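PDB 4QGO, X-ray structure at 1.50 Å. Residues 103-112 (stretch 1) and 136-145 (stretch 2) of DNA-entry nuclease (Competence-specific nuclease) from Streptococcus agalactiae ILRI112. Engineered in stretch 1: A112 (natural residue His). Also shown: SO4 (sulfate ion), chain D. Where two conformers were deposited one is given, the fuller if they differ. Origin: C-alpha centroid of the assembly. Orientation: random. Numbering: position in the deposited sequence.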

# COMPACT_ATOMS: atom_id res chain seq x y z
N HIS A 103 -14.42 -14.79 4.87
CA HIS A 103 -15.51 -13.84 4.97
C HIS A 103 -15.47 -12.75 3.89
O HIS A 103 -16.43 -12.04 3.72
N TYR A 104 -14.33 -12.62 3.20
CA TYR A 104 -14.20 -11.64 2.11
C TYR A 104 -14.94 -12.07 0.85
O TYR A 104 -15.37 -11.23 0.06
N GLY A 105 -15.06 -13.38 0.65
CA GLY A 105 -15.78 -13.91 -0.49
C GLY A 105 -14.95 -13.97 -1.76
O GLY A 105 -15.14 -14.86 -2.58
N HIS A 106 -14.06 -13.00 -1.95
CA HIS A 106 -13.18 -12.98 -3.12
C HIS A 106 -11.76 -12.75 -2.64
O HIS A 106 -11.54 -12.29 -1.52
N ALA A 107 -10.79 -13.05 -3.50
CA ALA A 107 -9.39 -13.07 -3.09
C ALA A 107 -8.69 -11.72 -3.21
O ALA A 107 -7.93 -11.34 -2.32
N VAL A 108 -8.95 -11.00 -4.30
CA VAL A 108 -8.17 -9.78 -4.60
C VAL A 108 -9.03 -8.57 -4.96
O VAL A 108 -10.15 -8.71 -5.44
N ASP A 109 -8.45 -7.40 -4.70
CA ASP A 109 -9.06 -6.10 -5.00
C ASP A 109 -8.07 -5.31 -5.83
O ASP A 109 -6.86 -5.53 -5.77
N LYS A 110 -8.59 -4.39 -6.63
CA LYS A 110 -7.76 -3.38 -7.26
C LYS A 110 -7.23 -2.53 -6.12
O LYS A 110 -7.99 -1.82 -5.46
N GLY A 111 -5.94 -2.65 -5.86
CA GLY A 111 -5.34 -1.89 -4.76
C GLY A 111 -4.64 -0.62 -5.19
O GLY A 111 -3.60 -0.67 -5.84
N ALA A 112 -5.20 0.54 -4.82
CA ALA A 112 -4.54 1.81 -5.11
C ALA A 112 -3.32 2.02 -4.23
O ALA A 112 -3.34 1.73 -3.04
N VAL A 136 -2.35 -2.03 -8.06
CA VAL A 136 -1.78 -3.37 -8.06
C VAL A 136 -2.84 -4.40 -7.69
O VAL A 136 -3.94 -4.05 -7.24
N THR A 137 -2.50 -5.67 -7.89
CA THR A 137 -3.32 -6.76 -7.39
C THR A 137 -3.05 -6.91 -5.91
O THR A 137 -1.93 -7.23 -5.52
N GLN A 138 -4.05 -6.64 -5.08
CA GLN A 138 -3.86 -6.63 -3.64
C GLN A 138 -4.87 -7.54 -2.97
O GLN A 138 -6.06 -7.57 -3.34
N THR A 139 -4.41 -8.30 -1.98
CA THR A 139 -5.36 -9.19 -1.30
C THR A 139 -6.51 -8.37 -0.69
O THR A 139 -6.32 -7.23 -0.25
N ALA A 140 -7.70 -8.97 -0.66
CA ALA A 140 -8.84 -8.30 -0.06
C ALA A 140 -8.55 -7.93 1.38
O ALA A 140 -8.88 -6.83 1.82
N HIS A 141 -7.93 -8.85 2.13
CA HIS A 141 -7.60 -8.57 3.51
C HIS A 141 -6.67 -7.37 3.66
O HIS A 141 -6.93 -6.47 4.47
N SER A 142 -5.58 -7.36 2.90
CA SER A 142 -4.60 -6.31 3.10
C SER A 142 -5.06 -4.96 2.54
O SER A 142 -4.63 -3.91 3.01
N ASN A 143 -5.95 -4.98 1.55
CA ASN A 143 -6.57 -3.76 1.06
C ASN A 143 -7.58 -3.19 2.06
O ASN A 143 -7.53 -2.01 2.41
N GLN A 144 -8.46 -4.06 2.56
CA GLN A 144 -9.68 -3.61 3.24
C GLN A 144 -9.59 -3.40 4.74
O GLN A 144 -10.36 -2.61 5.31
N SER A 145 -8.70 -4.11 5.41
CA SER A 145 -8.78 -4.10 6.86
C SER A 145 -8.48 -2.72 7.42
O SER A 145 -7.41 -2.14 7.18

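The framework for the side chains is an antiparallel pairing of strand 108-112 with strand 136-139, whose axes approach to 4.6 Å. D109 N donates to Q138 O (2.8 Å) and Q138 N returns a bond to D109 O (3.1 Å); G111 N to V136 O (2.8 Å) and V136 N to G111 O (2.9 Å) repeat the pattern two residues on. This register places D109, V136 and Q138 side chains on one face of the sheet and K110 and T137 on the other. Helix 140-144 follows directly, and A140 N donates to A107 O at 2.9 Å, tying its first turn to the residue before the strand.

D109 is the polar centre of the contact. With chi1 at -69° (m) and chi2 at -21°, its carboxylate reaches the helix, where Q144 NE2 donates to D109 OD2 at 2.6 Å with a nearly linear angle of 175°. Q144 achieves this with an m, t side chain and a chi3 of 31°. N143 ND2 also approaches D109 OD2, at 3.1 Å, but its 120° angle makes that bond weak. The other carboxylate oxygen is engaged within its own stretch: H106 NE2 donates to D109 OD1 at 2.6 Å. The p rotamer of H106 (chi1 61°) thus accompanies a CA-to-CB bond that points sideways and a ring whose end comes nearer the helix, with H106 NE2 4.0 Å from A140 CB.

Y104 points toward the second stretch and is extensively covered by it. In its m rotamer (chi1 -63°, chi2 -78°), A140 C and H141 N lie over one ring face, while Q144 OE1 sits at the edge, 3.7 Å from Y104 CD1. Nearer the backbone, Y104 CB packs against A140 CB at 3.9 Å. The hydroxyl works in both directions: H141 ND1 donates to Y104 OH (2.9 Å, 158°), and Y104 OH donates to sulfate O1 (2.6 Å). H141, with chi1 at 169° (t), presents its ring edge to that hydroxyl; the two rings meet rim to rim, planes at 74°. H103 NE2 holds the same sulfate, probably from the crystallisation liquor, through O3 at 3.0 Å.

V108 has its CA-to-CB bond sideways, yet as an m rotamer it brings V108 CG1 to 3.7 Å from T137 CG2, also on an m side chain. Beyond it, G111 leaves room for the extended t, t side chain of Q138: Q138 OE1 lies 3.4 Å from G111 CA, and an ideal CB on the glycine would fall 2.4 Å from that oxygen, a clash. T139, at the N-cap, adopts p (chi1 69°), so that T139 OG1 accepts from S142 N at 3.1 Å.

Two waters bridge the stretches. Water 1 donates to Y104 O (2.9 Å) and to Q144 OE1 (3.3 Å), so both ends of the Q144 amide have partners. Water 2 accepts from the backbone N of A112, an engineered residue, at 2.9 Å and lies 3.0 Å from N143 OD1.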

# COMPACT_ATOMS: atom_id res chain seq x y z
CB HIS A 103 -15.57 -13.23 6.37
CG HIS A 103 -14.52 -12.19 6.65
ND1 HIS A 103 -13.24 -12.51 7.05
CD2 HIS A 103 -14.57 -10.84 6.61
CE1 HIS A 103 -12.54 -11.39 7.22
NE2 HIS A 103 -13.33 -10.36 6.96
CB TYR A 104 -12.73 -11.36 1.78
CG TYR A 104 -11.98 -10.74 2.94
CD1 TYR A 104 -12.13 -9.39 3.25
CD2 TYR A 104 -11.13 -11.51 3.72
CE1 TYR A 104 -11.44 -8.83 4.30
CE2 TYR A 104 -10.44 -10.95 4.79
CZ TYR A 104 -10.60 -9.61 5.07
OH TYR A 104 -9.92 -9.06 6.13
CB HIS A 106 -13.60 -11.88 -4.09
CG HIS A 106 -13.53 -10.51 -3.50
ND1 HIS A 106 -14.58 -9.95 -2.80
CD2 HIS A 106 -12.54 -9.59 -3.50
CE1 HIS A 106 -14.23 -8.74 -2.39
NE2 HIS A 106 -13.00 -8.50 -2.80
CB ALA A 107 -8.62 -14.10 -3.88
CB VAL A 108 -7.14 -10.02 -5.72
CG1 VAL A 108 -6.06 -11.00 -5.26
CG2 VAL A 108 -7.81 -10.50 -7.01
CB ASP A 109 -9.28 -5.29 -3.71
CG ASP A 109 -10.35 -5.86 -2.81
OD1 ASP A 109 -11.21 -6.62 -3.30
OD2 ASP A 109 -10.36 -5.50 -1.62
CB LYS A 110 -8.57 -2.55 -8.24
CG LYS A 110 -8.98 -3.32 -9.49
CD LYS A 110 -10.00 -2.56 -10.33
CE LYS A 110 -10.56 -3.43 -11.43
NZ LYS A 110 -11.84 -2.90 -11.98
CB ALA A 112 -5.51 2.96 -4.90
CB VAL A 136 -0.58 -3.51 -7.10
CG1 VAL A 136 0.58 -2.63 -7.56
CG2 VAL A 136 -0.99 -3.16 -5.65
CB THR A 137 -2.98 -8.06 -8.13
OG1 THR A 137 -3.32 -7.91 -9.51
CG2 THR A 137 -3.75 -9.25 -7.53
CB GLN A 138 -4.00 -5.20 -3.09
CG GLN A 138 -3.56 -5.08 -1.63
CD GLN A 138 -3.52 -3.64 -1.16
OE1 GLN A 138 -4.32 -2.81 -1.62
NE2 GLN A 138 -2.60 -3.33 -0.25
CB THR A 139 -4.70 -10.07 -0.23
OG1 THR A 139 -4.28 -9.25 0.88
CG2 THR A 139 -3.52 -10.83 -0.81
CB ALA A 140 -10.09 -9.18 -0.15
CB HIS A 141 -6.92 -9.75 4.18
CG HIS A 141 -6.34 -9.41 5.50
ND1 HIS A 141 -7.11 -9.21 6.63
CD2 HIS A 141 -5.06 -9.16 5.87
CE1 HIS A 141 -6.33 -8.89 7.64
NE2 HIS A 141 -5.08 -8.86 7.21
CB SER A 142 -3.21 -6.73 2.59
OG SER A 142 -3.14 -6.73 1.17
CB ASN A 143 -7.27 -4.04 -0.28
CG ASN A 143 -7.92 -2.80 -0.86
OD1 ASN A 143 -7.23 -1.93 -1.39
ND2 ASN A 143 -9.24 -2.73 -0.80
CB GLN A 144 -10.82 -4.59 2.95
CG GLN A 144 -11.22 -4.63 1.51
CD GLN A 144 -12.26 -5.70 1.20
OE1 GLN A 144 -13.09 -6.03 2.05
NE2 GLN A 144 -12.22 -6.22 -0.01
CB SER A 145 -7.85 -5.10 7.51
OG SER A 145 -8.03 -4.99 8.92
S SO4 D . -12.08 -7.01 7.84
O1 SO4 D . -10.92 -6.79 6.98
O2 SO4 D . -12.35 -5.82 8.63
O3 SO4 D . -13.24 -7.33 7.02
O4 SO4 D . -11.81 -8.15 8.73
O HOH W 1 -14.91 -8.40 0.75
O HOH W 2 -7.61 0.42 -3.18